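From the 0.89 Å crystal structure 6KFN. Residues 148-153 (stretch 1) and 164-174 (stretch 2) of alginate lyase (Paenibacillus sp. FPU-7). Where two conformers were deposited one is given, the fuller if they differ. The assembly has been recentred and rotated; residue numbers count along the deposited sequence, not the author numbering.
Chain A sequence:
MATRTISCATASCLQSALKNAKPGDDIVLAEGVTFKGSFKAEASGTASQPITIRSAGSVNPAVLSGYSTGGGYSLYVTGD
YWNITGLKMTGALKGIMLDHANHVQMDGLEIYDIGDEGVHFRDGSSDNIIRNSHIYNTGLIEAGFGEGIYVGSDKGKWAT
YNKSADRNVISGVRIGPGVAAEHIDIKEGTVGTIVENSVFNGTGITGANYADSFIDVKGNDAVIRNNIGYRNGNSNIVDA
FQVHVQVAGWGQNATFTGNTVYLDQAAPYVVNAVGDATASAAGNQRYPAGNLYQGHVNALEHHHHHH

Stretch 1 (148-153) GIYVGS
Stretch 2, residues 164-174: SADRNVISGVR

The two stretches meet through a small, mostly apolar side-chain contact, with no hydrogen bond between them and 255 Å² buried in total.

Stretch 1 has a strand at Ile149 to Val151. All three residues are extended, with phi/psi of -130/132, -125/119 and -113/113. Stretch 2 begins as loop and contains a strand through Val169, Ile170 and Ser171, with phi/psi of -119/133, -120/110 and -136/120. Side chains fill the space between the strands: CA of Ile149 lies 8.8 Å from CA of Ile170. The backbones come closer at the other end, where CA of Gly152 and CA of Ala165 are 5.2 Å apart. As stretch 1 advances from Ile149 to Gly152, its partners run back from Ile170 to Ala165, so the register is antiparallel in sense.

Alternation along the strands selects the residues that meet. Ile149 and Val151 point toward stretch 2, while Tyr150 between them points away. Ile170 points toward stretch 1; its neighbours Val169 and Ser171 are out of reach.

Ile149 takes the m rotamer at chi1 (-55°) and t at chi2 (174°), which extends CD1 into the gap. Its CD1 sits 3.7 Å from CG2 of Ile170, a van der Waals contact between methyl groups. The same CD1 is 4.5 Å from CG1 of Val173, a looser contact; Val173 has chi1 t (179°). Ile170 is also m, t (-62°, 153°). Its CD1 lies 4.4 Å from CG2 of Val151, so this one side chain touches both inward-pointing residues of the first strand.

Val151 has chi1 t (-168°). Its CG1 faces the loop, 3.8 Å from the carbonyl O of Ala165 and 4.0 Å from ND2 of Asn168. These are packing contacts with polar atoms. Asn168 points toward stretch 1, with chi1 m (-65°) and chi2 -58°; its OD1 and ND2 are hydrogen-bonded elsewhere in the structure.

At the close end, CA of Gly152 lies 3.9 Å from CB of Ala165. Gly152 has phi/psi of 89/-156, where a CB would be jammed against the carbonyl O of Val151. The backbone itself therefore calls for glycine. Ala165, at -87/87, directs its methyl toward stretch 1.

The loop continues through Asp166 (-112/153) and Arg167 (59/30) to Asn168 (-83/143). Asp166 and Arg167 make no contact with stretch 1. Beyond Ser171, Gly172 takes 66/38, a positive phi that favours glycine, and Val173 follows at -104/145.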

# COMPACT_ATOMS: atom_id res chain seq x y z
N GLY A 148 -4.92 -3.44 -1.60
CA GLY A 148 -4.71 -2.01 -1.47
C GLY A 148 -3.23 -1.65 -1.58
O GLY A 148 -2.82 -0.86 -2.43
N ILE A 149 -2.46 -2.25 -0.68
CA ILE A 149 -1.02 -2.09 -0.60
C ILE A 149 -0.41 -3.50 -0.53
O ILE A 149 -0.83 -4.33 0.28
CB ILE A 149 -0.58 -1.24 0.60
CG1 ILE A 149 -1.30 0.11 0.58
CG2 ILE A 149 0.93 -1.09 0.62
CD1 ILE A 149 -1.04 0.97 1.79
N TYR A 150 0.60 -3.72 -1.36
CA TYR A 150 1.25 -5.02 -1.54
C TYR A 150 2.74 -4.79 -1.28
O TYR A 150 3.36 -3.96 -1.94
CB TYR A 150 0.98 -5.50 -2.95
CG TYR A 150 1.29 -6.93 -3.28
CD1 TYR A 150 2.55 -7.47 -3.23
CD2 TYR A 150 0.30 -7.70 -3.82
CE1 TYR A 150 2.82 -8.76 -3.66
CE2 TYR A 150 0.56 -9.01 -4.25
CZ TYR A 150 1.83 -9.53 -4.15
OH TYR A 150 2.10 -10.77 -4.65
N VAL A 151 3.28 -5.47 -0.26
CA VAL A 151 4.66 -5.23 0.16
C VAL A 151 5.49 -6.46 -0.14
O VAL A 151 5.30 -7.50 0.48
CB VAL A 151 4.73 -4.85 1.65
CG1 VAL A 151 6.14 -4.32 1.98
CG2 VAL A 151 3.65 -3.86 2.07
N GLY A 152 6.44 -6.35 -1.09
CA GLY A 152 7.32 -7.44 -1.45
C GLY A 152 6.76 -8.33 -2.54
O GLY A 152 5.96 -7.92 -3.37
N SER A 153 7.27 -9.57 -2.54
CA SER A 153 6.95 -10.55 -3.55
C SER A 153 6.71 -11.91 -2.91
O SER A 153 7.36 -12.32 -1.95
CB SER A 153 8.10 -10.70 -4.55
OG SER A 153 8.32 -9.52 -5.28
N SER A 164 13.49 -8.28 -0.36
CA SER A 164 13.73 -7.44 0.81
C SER A 164 13.22 -6.00 0.60
O SER A 164 13.98 -5.03 0.60
CB SER A 164 15.22 -7.44 1.15
OG SER A 164 15.67 -8.75 1.50
N ALA A 165 11.90 -5.90 0.44
CA ALA A 165 11.22 -4.61 0.42
C ALA A 165 10.91 -4.26 1.87
O ALA A 165 9.86 -4.60 2.41
CB ALA A 165 9.95 -4.70 -0.43
N ASP A 166 11.90 -3.63 2.53
CA ASP A 166 11.99 -3.60 3.97
C ASP A 166 11.75 -2.21 4.55
O ASP A 166 12.03 -1.18 3.92
CB ASP A 166 13.36 -4.10 4.41
CG ASP A 166 13.55 -5.62 4.16
OD1 ASP A 166 12.59 -6.31 3.80
OD2 ASP A 166 14.69 -6.12 4.33
N ARG A 167 11.27 -2.20 5.80
CA ARG A 167 11.14 -0.97 6.58
C ARG A 167 10.23 0.05 5.90
O ARG A 167 10.38 1.25 6.09
CB ARG A 167 12.51 -0.37 6.95
CG ARG A 167 13.39 -1.33 7.73
CD ARG A 167 14.82 -0.75 7.94
NE ARG A 167 15.49 -0.49 6.69
CZ ARG A 167 16.00 -1.39 5.86
NH1 ARG A 167 16.19 -2.64 6.26
NH2 ARG A 167 16.35 -1.04 4.64
N ASN A 168 9.25 -0.43 5.14
CA ASN A 168 8.26 0.47 4.56
C ASN A 168 7.17 0.75 5.57
O ASN A 168 6.78 -0.10 6.36
CB ASN A 168 7.69 -0.14 3.27
CG ASN A 168 8.76 -0.27 2.22
OD1 ASN A 168 9.37 0.74 1.83
ND2 ASN A 168 8.99 -1.48 1.72
N VAL A 169 6.69 2.01 5.54
CA VAL A 169 5.75 2.53 6.50
C VAL A 169 4.47 2.95 5.80
O VAL A 169 4.50 3.66 4.80
CB VAL A 169 6.36 3.70 7.28
CG1 VAL A 169 5.36 4.31 8.25
CG2 VAL A 169 7.65 3.27 8.01
N ILE A 170 3.34 2.54 6.39
CA ILE A 170 2.01 2.88 5.96
C ILE A 170 1.37 3.59 7.15
O ILE A 170 1.19 2.96 8.20
CB ILE A 170 1.22 1.61 5.59
CG1 ILE A 170 1.90 0.87 4.39
CG2 ILE A 170 -0.24 1.93 5.32
CD1 ILE A 170 1.69 -0.56 4.32
N SER A 171 1.13 4.91 7.04
CA SER A 171 0.80 5.72 8.21
C SER A 171 -0.36 6.65 7.91
O SER A 171 -0.27 7.49 7.02
CB SER A 171 2.02 6.53 8.63
OG SER A 171 1.76 7.30 9.75
N GLY A 172 -1.45 6.54 8.66
CA GLY A 172 -2.56 7.45 8.45
C GLY A 172 -3.22 7.29 7.10
O GLY A 172 -3.60 8.29 6.46
N VAL A 173 -3.36 6.06 6.63
CA VAL A 173 -3.98 5.77 5.35
C VAL A 173 -5.38 5.22 5.57
O VAL A 173 -5.62 4.46 6.49
CB VAL A 173 -3.08 4.80 4.52
CG1 VAL A 173 -3.63 4.39 3.15
CG2 VAL A 173 -1.69 5.45 4.30
N ARG A 174 -6.28 5.55 4.67
CA ARG A 174 -7.60 4.95 4.60
C ARG A 174 -7.62 4.00 3.42
O ARG A 174 -7.24 4.38 2.32
CB ARG A 174 -8.65 6.03 4.37
CG ARG A 174 -10.08 5.55 4.55
CD ARG A 174 -11.02 6.74 4.36
NE ARG A 174 -11.04 7.53 5.57
CZ ARG A 174 -11.76 7.24 6.65
NH1 ARG A 174 -12.58 6.19 6.67
NH2 ARG A 174 -11.66 7.99 7.74